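Long-range contact in pyruvate kinase (Pseudomonas aeruginosa, PDB 6QXL), which probably catalyses the last step of glycolysis, the transfer of phosphate from phosphoenolpyruvate to ADP that yields pyruvate and ATP: residues M1-G13 against A413-P425. Numbering follows the deposited sequence.
Sequences MSVRRTKIVATLG and ARVAMFRGVETIP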
ATOM      1  N   MET A   1     -24.234 -16.893 -14.593  1.00103.71           N
ATOM      2  CA  MET A   1     -23.179 -15.935 -15.025  1.00105.42           C
ATOM      3  C   MET A   1     -23.742 -14.559 -15.364  1.00 98.06           C
ATOM      4  O   MET A   1     -24.921 -14.421 -15.733  1.00104.26           O
ATOM      5  CB  MET A   1     -22.336 -16.497 -16.243  1.00107.32           C
ATOM      6  CG  MET A   1     -21.570 -17.784 -16.041  1.00109.92           C
ATOM      7  SD  MET A   1     -19.742 -17.988 -15.709  1.00115.67           S
ATOM      8  CE  MET A   1     -18.969 -18.025 -17.314  1.00 98.15           C
ATOM      9  N   SER A   2     -22.915 -13.522 -15.263  1.00 83.98           N
ATOM     10  CA  SER A   2     -23.326 -12.151 -15.599  1.00 67.85           C
ATOM     11  C   SER A   2     -23.129 -11.866 -17.083  1.00 63.38           C
ATOM     12  O   SER A   2     -22.393 -12.568 -17.806  1.00 59.89           O
ATOM     13  CB  SER A   2     -22.523 -11.137 -14.804  1.00 57.76           C
ATOM     14  OG  SER A   2     -22.522 -11.415 -13.429  1.00 59.61           O
ATOM     15  N   VAL A   3     -23.771 -10.817 -17.543  1.00 59.67           N
ATOM     16  CA  VAL A   3     -23.578 -10.369 -18.896  1.00 57.50           C
ATOM     17  C   VAL A   3     -22.116 -10.034 -19.141  1.00 51.37           C
ATOM     18  O   VAL A   3     -21.471  -9.352 -18.353  1.00 57.14           O
ATOM     19  CB  VAL A   3     -24.518  -9.184 -19.229  1.00 61.53           C
ATOM     20  CG1 VAL A   3     -24.639  -8.099 -18.144  1.00 68.65           C
ATOM     21  CG2 VAL A   3     -24.226  -8.531 -20.581  1.00 58.34           C
ATOM     22  N   ARG A   4     -21.581 -10.559 -20.236  1.00 46.56           N
ATOM     23  CA  ARG A   4     -20.186 -10.321 -20.604  1.00 43.47           C
ATOM     24  C   ARG A   4     -19.940  -8.825 -20.767  1.00 39.33           C
ATOM     25  O   ARG A   4     -20.750  -8.119 -21.334  1.00 36.29           O
ATOM     26  CB  ARG A   4     -19.840 -11.040 -21.903  1.00 45.41           C
ATOM     27  CG  ARG A   4     -18.565 -10.569 -22.598  1.00 48.20           C
ATOM     28  CD  ARG A   4     -18.232 -11.500 -23.752  1.00 45.22           C
ATOM     29  NE  ARG A   4     -19.326 -11.612 -24.706  1.00 36.05           N
ATOM     30  CZ  ARG A   4     -19.529 -10.803 -25.735  1.00 37.16           C
ATOM     31  NH1 ARG A   4     -18.720  -9.780 -26.003  1.00 36.65           N
ATOM     32  NH2 ARG A   4     -20.565 -11.037 -26.548  1.00 43.38           N
ATOM     33  N   ARG A   5     -18.802  -8.369 -20.273  1.00 38.41           N
ATOM     34  CA  ARG A   5     -18.403  -6.981 -20.349  1.00 39.24           C
ATOM     35  C   ARG A   5     -17.367  -6.695 -21.412  1.00 37.70           C
ATOM     36  O   ARG A   5     -17.379  -5.624 -22.016  1.00 31.48           O
ATOM     37  CB  ARG A   5     -17.863  -6.523 -18.997  1.00 48.17           C
ATOM     38  CG  ARG A   5     -18.884  -6.627 -17.855  1.00 47.17           C
ATOM     39  CD  ARG A   5     -18.198  -6.286 -16.509  1.00 45.20           C
ATOM     40  NE  ARG A   5     -17.845  -4.876 -16.365  1.00 41.01           N
ATOM     41  CZ  ARG A   5     -18.707  -3.907 -16.076  1.00 41.93           C
ATOM     42  NH1 ARG A   5     -19.996  -4.158 -15.910  1.00 44.65           N
ATOM     43  NH2 ARG A   5     -18.288  -2.651 -15.960  1.00 44.50           N
ATOM     44  N   THR A   6     -16.441  -7.624 -21.634  1.00 40.76           N
ATOM     45  CA  THR A   6     -15.398  -7.423 -22.636  1.00 38.51           C
ATOM     46  C   THR A   6     -16.012  -7.587 -24.013  1.00 37.20           C
ATOM     47  O   THR A   6     -16.823  -8.492 -24.229  1.00 36.45           O
ATOM     48  CB  THR A   6     -14.237  -8.414 -22.415  1.00 39.35           C
ATOM     49  OG1 THR A   6     -13.767  -8.283 -21.063  1.00 33.87           O
ATOM     50  CG2 THR A   6     -13.098  -8.127 -23.369  1.00 38.44           C
ATOM     51  N   LYS A   7     -15.628  -6.718 -24.940  1.00 36.71           N
ATOM     52  CA  LYS A   7     -16.281  -6.685 -26.244  1.00 38.55           C
ATOM     53  C   LYS A   7     -15.485  -7.471 -27.265  1.00 39.08           C
ATOM     54  O   LYS A   7     -14.283  -7.625 -27.140  1.00 33.34           O
ATOM     55  CB  LYS A   7     -16.495  -5.248 -26.700  1.00 43.98           C
ATOM     56  CG  LYS A   7     -17.293  -4.407 -25.713  1.00 51.47           C
ATOM     57  CD  LYS A   7     -18.688  -4.991 -25.420  1.00 53.36           C
ATOM     58  CE  LYS A   7     -19.503  -4.086 -24.495  1.00 54.88           C
ATOM     59  NZ  LYS A   7     -19.752  -2.735 -25.102  1.00 58.15           N
ATOM     60  N   ILE A   8     -16.190  -7.982 -28.278  1.00 43.39           N
ATOM     61  CA  ILE A   8     -15.605  -8.854 -29.297  1.00 40.83           C
ATOM     62  C   ILE A   8     -15.645  -8.189 -30.662  1.00 38.48           C
ATOM     63  O   ILE A   8     -16.710  -7.835 -31.148  1.00 41.86           O
ATOM     64  CB  ILE A   8     -16.343 -10.192 -29.363  1.00 37.92           C
ATOM     65  CG1 ILE A   8     -16.126 -10.971 -28.051  1.00 37.06           C
ATOM     66  CG2 ILE A   8     -15.850 -10.998 -30.564  1.00 38.81           C
ATOM     67  CD1 ILE A   8     -16.935 -12.264 -27.903  1.00 36.29           C
ATOM     68  N   VAL A   9     -14.478  -8.032 -31.270  1.00 35.72           N
ATOM     69  CA  VAL A   9     -14.360  -7.553 -32.637  1.00 39.26           C
ATOM     70  C   VAL A   9     -14.128  -8.745 -33.559  1.00 43.05           C
ATOM     71  O   VAL A   9     -13.187  -9.513 -33.354  1.00 43.03           O
ATOM     72  CB  VAL A   9     -13.183  -6.601 -32.788  1.00 35.81           C
ATOM     73  CG1 VAL A   9     -13.114  -6.066 -34.210  1.00 33.85           C
ATOM     74  CG2 VAL A   9     -13.296  -5.475 -31.780  1.00 37.52           C
ATOM     75  N   ALA A  10     -14.983  -8.893 -34.569  1.00 49.77           N
ATOM     76  CA  ALA A  10     -14.900 -10.019 -35.512  1.00 45.86           C
ATOM     77  C   ALA A  10     -14.647  -9.469 -36.901  1.00 45.55           C
ATOM     78  O   ALA A  10     -15.423  -8.648 -37.399  1.00 33.02           O
ATOM     79  CB  ALA A  10     -16.172 -10.833 -35.488  1.00 44.77           C
ATOM     80  N   THR A  11     -13.554  -9.914 -37.517  1.00 50.26           N
ATOM     81  CA  THR A  11     -13.263  -9.520 -38.881  1.00 49.77           C
ATOM     82  C   THR A  11     -14.126 -10.334 -39.835  1.00 44.32           C
ATOM     83  O   THR A  11     -14.274 -11.540 -39.660  1.00 39.56           O
ATOM     84  CB  THR A  11     -11.782  -9.745 -39.222  1.00 49.33           C
ATOM     85  OG1 THR A  11     -10.975  -8.913 -38.385  1.00 50.34           O
ATOM     86  CG2 THR A  11     -11.531  -9.350 -40.642  1.00 50.28           C
ATOM     87  N   LEU A  12     -14.680  -9.666 -40.841  1.00 39.03           N
ATOM     88  CA  LEU A  12     -15.481 -10.345 -41.862  1.00 43.59           C
ATOM     89  C   LEU A  12     -14.646 -10.717 -43.072  1.00 48.12           C
ATOM     90  O   LEU A  12     -13.623 -10.090 -43.375  1.00 41.18           O
ATOM     91  CB  LEU A  12     -16.652  -9.484 -42.304  1.00 42.20           C
ATOM     92  CG  LEU A  12     -17.537  -9.015 -41.147  1.00 42.73           C
ATOM     93  CD1 LEU A  12     -18.677  -8.183 -41.717  1.00 43.36           C
ATOM     94  CD2 LEU A  12     -18.031 -10.186 -40.289  1.00 41.38           C
ATOM     95  N   GLY A  13     -15.102 -11.752 -43.762  1.00 54.55           N
ATOM     96  CA  GLY A  13     -14.434 -12.241 -44.962  1.00 59.01           C
ATOM     97  C   GLY A  13     -15.217 -13.359 -45.628  1.00 59.04           C
ATOM     98  O   GLY A  13     -16.383 -13.590 -45.308  1.00 63.00           O
ATOM     99  N   ALA A 413     -24.005   3.060 -31.503  1.00 48.04           N
ATOM    100  CA  ALA A 413     -23.039   2.116 -32.048  1.00 42.23           C
ATOM    101  C   ALA A 413     -21.658   2.278 -31.430  1.00 38.32           C
ATOM    102  O   ALA A 413     -20.999   1.295 -31.107  1.00 36.47           O
ATOM    103  CB  ALA A 413     -22.947   2.264 -33.554  1.00 42.41           C
ATOM    104  N   ARG A 414     -21.219   3.516 -31.289  1.00 40.43           N
ATOM    105  CA  ARG A 414     -19.906   3.815 -30.741  1.00 42.14           C
ATOM    106  C   ARG A 414     -19.620   3.033 -29.463  1.00 37.65           C
ATOM    107  O   ARG A 414     -18.608   2.344 -29.335  1.00 40.28           O
ATOM    108  CB  ARG A 414     -19.809   5.303 -30.450  1.00 44.81           C
ATOM    109  CG  ARG A 414     -18.403   5.800 -30.524  1.00 47.97           C
ATOM    110  CD  ARG A 414     -18.296   7.163 -29.914  1.00 54.22           C
ATOM    111  NE  ARG A 414     -19.109   8.264 -30.383  1.00 62.13           N
ATOM    112  CZ  ARG A 414     -19.036   8.846 -31.563  1.00 59.03           C
ATOM    113  NH1 ARG A 414     -18.244   8.381 -32.524  1.00 64.47           N
ATOM    114  NH2 ARG A 414     -19.830   9.875 -31.818  1.00 59.29           N
ATOM    115  N   VAL A 415     -20.549   3.076 -28.535  1.00 38.31           N
ATOM    116  CA  VAL A 415     -20.301   2.493 -27.223  1.00 35.37           C
ATOM    117  C   VAL A 415     -20.262   0.969 -27.249  1.00 33.80           C
ATOM    118  O   VAL A 415     -19.903   0.354 -26.257  1.00 33.13           O
ATOM    119  CB  VAL A 415     -21.298   2.999 -26.173  1.00 32.54           C
ATOM    120  CG1 VAL A 415     -21.276   4.509 -26.121  1.00 32.65           C
ATOM    121  CG2 VAL A 415     -22.706   2.494 -26.447  1.00 35.49           C
ATOM    122  N   ALA A 416     -20.590   0.356 -28.378  1.00 36.36           N
ATOM    123  CA  ALA A 416     -20.499  -1.097 -28.484  1.00 37.57           C
ATOM    124  C   ALA A 416     -19.081  -1.635 -28.226  1.00 31.82           C
ATOM    125  O   ALA A 416     -18.930  -2.752 -27.766  1.00 28.73           O
ATOM    126  CB  ALA A 416     -21.014  -1.571 -29.836  1.00 38.81           C
ATOM    127  N   MET A 417     -18.067  -0.834 -28.503  1.00 31.43           N
ATOM    128  CA  MET A 417     -16.705  -1.217 -28.205  1.00 38.92           C
ATOM    129  C   MET A 417     -16.225  -0.884 -26.781  1.00 41.28           C
ATOM    130  O   MET A 417     -15.115  -1.258 -26.426  1.00 45.77           O
ATOM    131  CB  MET A 417     -15.741  -0.585 -29.206  1.00 43.50           C
ATOM    132  CG  MET A 417     -14.505  -1.441 -29.516  1.00 41.92           C
ATOM    133  SD  MET A 417     -13.392  -0.505 -30.580  1.00 47.55           S
ATOM    134  CE  MET A 417     -14.063  -0.892 -32.146  1.00 47.99           C
ATOM    135  N   PHE A 418     -17.041  -0.217 -25.964  1.00 38.25           N
ATOM    136  CA  PHE A 418     -16.638   0.184 -24.617  1.00 35.37           C
ATOM    137  C   PHE A 418     -16.885  -0.968 -23.646  1.00 35.75           C
ATOM    138  O   PHE A 418     -17.996  -1.472 -23.545  1.00 41.99           O
ATOM    139  CB  PHE A 418     -17.447   1.387 -24.123  1.00 36.66           C
ATOM    140  CG  PHE A 418     -17.248   2.672 -24.889  1.00 35.56           C
ATOM    141  CD1 PHE A 418     -16.455   2.763 -26.019  1.00 33.69           C
ATOM    142  CD2 PHE A 418     -17.897   3.816 -24.456  1.00 35.50           C
ATOM    143  CE1 PHE A 418     -16.302   3.967 -26.690  1.00 33.03           C
ATOM    144  CE2 PHE A 418     -17.761   5.021 -25.129  1.00 36.31           C
ATOM    145  CZ  PHE A 418     -16.953   5.094 -26.250  1.00 34.44           C
ATOM    146  N   ARG A 419     -15.874  -1.354 -22.888  1.00 34.80           N
ATOM    147  CA  ARG A 419     -16.041  -2.446 -21.959  1.00 36.76           C
ATOM    148  C   ARG A 419     -17.111  -2.127 -20.910  1.00 36.75           C
ATOM    149  O   ARG A 419     -17.058  -1.089 -20.267  1.00 36.91           O
ATOM    150  CB  ARG A 419     -14.728  -2.774 -21.244  1.00 37.25           C
ATOM    151  CG  ARG A 419     -14.844  -3.927 -20.246  1.00 34.43           C
ATOM    152  CD  ARG A 419     -13.480  -4.371 -19.798  1.00 34.08           C
ATOM    153  NE  ARG A 419     -13.547  -5.333 -18.691  1.00 38.86           N
ATOM    154  CZ  ARG A 419     -12.612  -6.234 -18.414  1.00 35.30           C
ATOM    155  NH1 ARG A 419     -11.526  -6.317 -19.175  1.00 40.81           N
ATOM    156  NH2 ARG A 419     -12.769  -7.056 -17.390  1.00 34.11           N
ATOM    157  N   GLY A 420     -18.056  -3.049 -20.736  1.00 34.20           N
ATOM    158  CA  GLY A 420     -19.066  -2.958 -19.693  1.00 34.63           C
ATOM    159  C   GLY A 420     -20.255  -2.042 -20.022  1.00 35.81           C
ATOM    160  O   GLY A 420     -21.134  -1.889 -19.181  1.00 38.28           O
ATOM    161  N   VAL A 421     -20.287  -1.439 -21.209  1.00 35.17           N
ATOM    162  CA  VAL A 421     -21.319  -0.489 -21.566  1.00 36.65           C
ATOM    163  C   VAL A 421     -22.350  -1.131 -22.514  1.00 42.02           C
ATOM    164  O   VAL A 421     -21.975  -1.781 -23.478  1.00 45.96           O
ATOM    165  CB  VAL A 421     -20.719   0.738 -22.254  1.00 32.93           C
ATOM    166  CG1 VAL A 421     -21.801   1.768 -22.562  1.00 31.92           C
ATOM    167  CG2 VAL A 421     -19.637   1.335 -21.381  1.00 33.59           C
ATOM    168  N   GLU A 422     -23.631  -0.953 -22.215  1.00 46.52           N
ATOM    169  CA  GLU A 422     -24.711  -1.379 -23.095  1.00 51.68           C
ATOM    170  C   GLU A 422     -25.492  -0.159 -23.562  1.00 47.83           C
ATOM    171  O   GLU A 422     -25.633   0.821 -22.831  1.00 53.45           O
ATOM    172  CB  GLU A 422     -25.644  -2.359 -22.382  1.00 56.17           C
ATOM    173  CG  GLU A 422     -25.036  -3.738 -22.091  1.00 67.31           C
ATOM    174  CD  GLU A 422     -25.738  -4.566 -21.008  1.00 80.38           C
ATOM    175  OE1 GLU A 422     -26.910  -4.907 -21.268  1.00 93.98           O
ATOM    176  OE2 GLU A 422     -25.096  -4.930 -19.976  1.00 82.10           O
ATOM    177  N   THR A 423     -25.994  -0.209 -24.787  1.00 48.91           N
ATOM    178  CA  THR A 423     -26.798   0.886 -25.318  1.00 51.53           C
ATOM    179  C   THR A 423     -28.268   0.703 -24.957  1.00 49.25           C
ATOM    180  O   THR A 423     -28.823  -0.401 -25.074  1.00 47.77           O
ATOM    181  CB  THR A 423     -26.722   0.936 -26.829  1.00 52.00           C
ATOM    182  OG1 THR A 423     -25.361   1.041 -27.231  1.00 59.98           O
ATOM    183  CG2 THR A 423     -27.432   2.130 -27.334  1.00 50.58           C
ATOM    184  N   ILE A 424     -28.881   1.800 -24.525  1.00 50.65           N
ATOM    185  CA  ILE A 424     -30.326   1.881 -24.370  1.00 53.23           C
ATOM    186  C   ILE A 424     -30.804   3.098 -25.169  1.00 52.18           C
ATOM    187  O   ILE A 424     -30.558   4.231 -24.759  1.00 43.70           O
ATOM    188  CB  ILE A 424     -30.745   2.068 -22.908  1.00 54.91           C
ATOM    189  CG1 ILE A 424     -30.259   0.906 -22.024  1.00 57.16           C
ATOM    190  CG2 ILE A 424     -32.250   2.224 -22.830  1.00 58.71           C
ATOM    191  CD1 ILE A 424     -31.021  -0.373 -22.146  1.00 57.91           C
ATOM    192  N   PRO A 425     -31.506   2.879 -26.301  1.00 51.37           N
ATOM    193  CA  PRO A 425     -31.976   4.044 -27.071  1.00 49.78           C
ATOM    194  C   PRO A 425     -33.042   4.802 -26.266  1.00 46.92           C
ATOM    195  O   PRO A 425     -33.923   4.162 -25.631  1.00 41.01           O
ATOM    196  CB  PRO A 425     -32.564   3.437 -28.344  1.00 49.47           C
ATOM    197  CG  PRO A 425     -32.151   2.011 -28.334  1.00 50.78           C
ATOM    198  CD  PRO A 425     -31.982   1.622 -26.887  1.00 53.28           C
TER
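Arg5 and Gly420 bring the two backbones within 4.1 Å, CA to CA, where a type II beta turn from Phe418 to Val421 meets the residues leading into strand 7-11, and Gly420 N donates to Arg5 O at 3.0 Å. The same carbonyl oxygen receives a CA-H...O contact from Arg419.

Lys7 does most of the work. Bends at chi2 (-58°) and chi4 (62°) curl its chain into the turn, and NZ donates to three main-chain oxygens: Phe418 O at 2.7 Å, Ala416 O at 2.8 Å and Val421 O at 2.9 Å. Val421 O is met in its carbonyl plane, whereas the other two are approached from above theirs. Phe418 O also accepts the turn's own, longer bond from Val421 N (3.3 Å), on the opposite face from NZ. Three carbonyl dipoles thus surround a buried ammonium group and would be expected to stabilise its charge.

The Arg5 guanidinium lies flat over Gly420, whose CA sits above its centre. The Arg419 chain runs out extended, and Thr6 OG1 lies over the centre of one guanidinium face, 3.5 Å from Arg419 CZ; that hydroxyl hydrogen-bonds Glu340, while the polar end of Arg419 has its strongest partner in Val306.

Strand 7-11 is the first of the eight-stranded TIM barrel and strand 421-425 edges the C-terminal alpha/beta sheet, making this a buried interdomain contact of the pyruvate kinase fold.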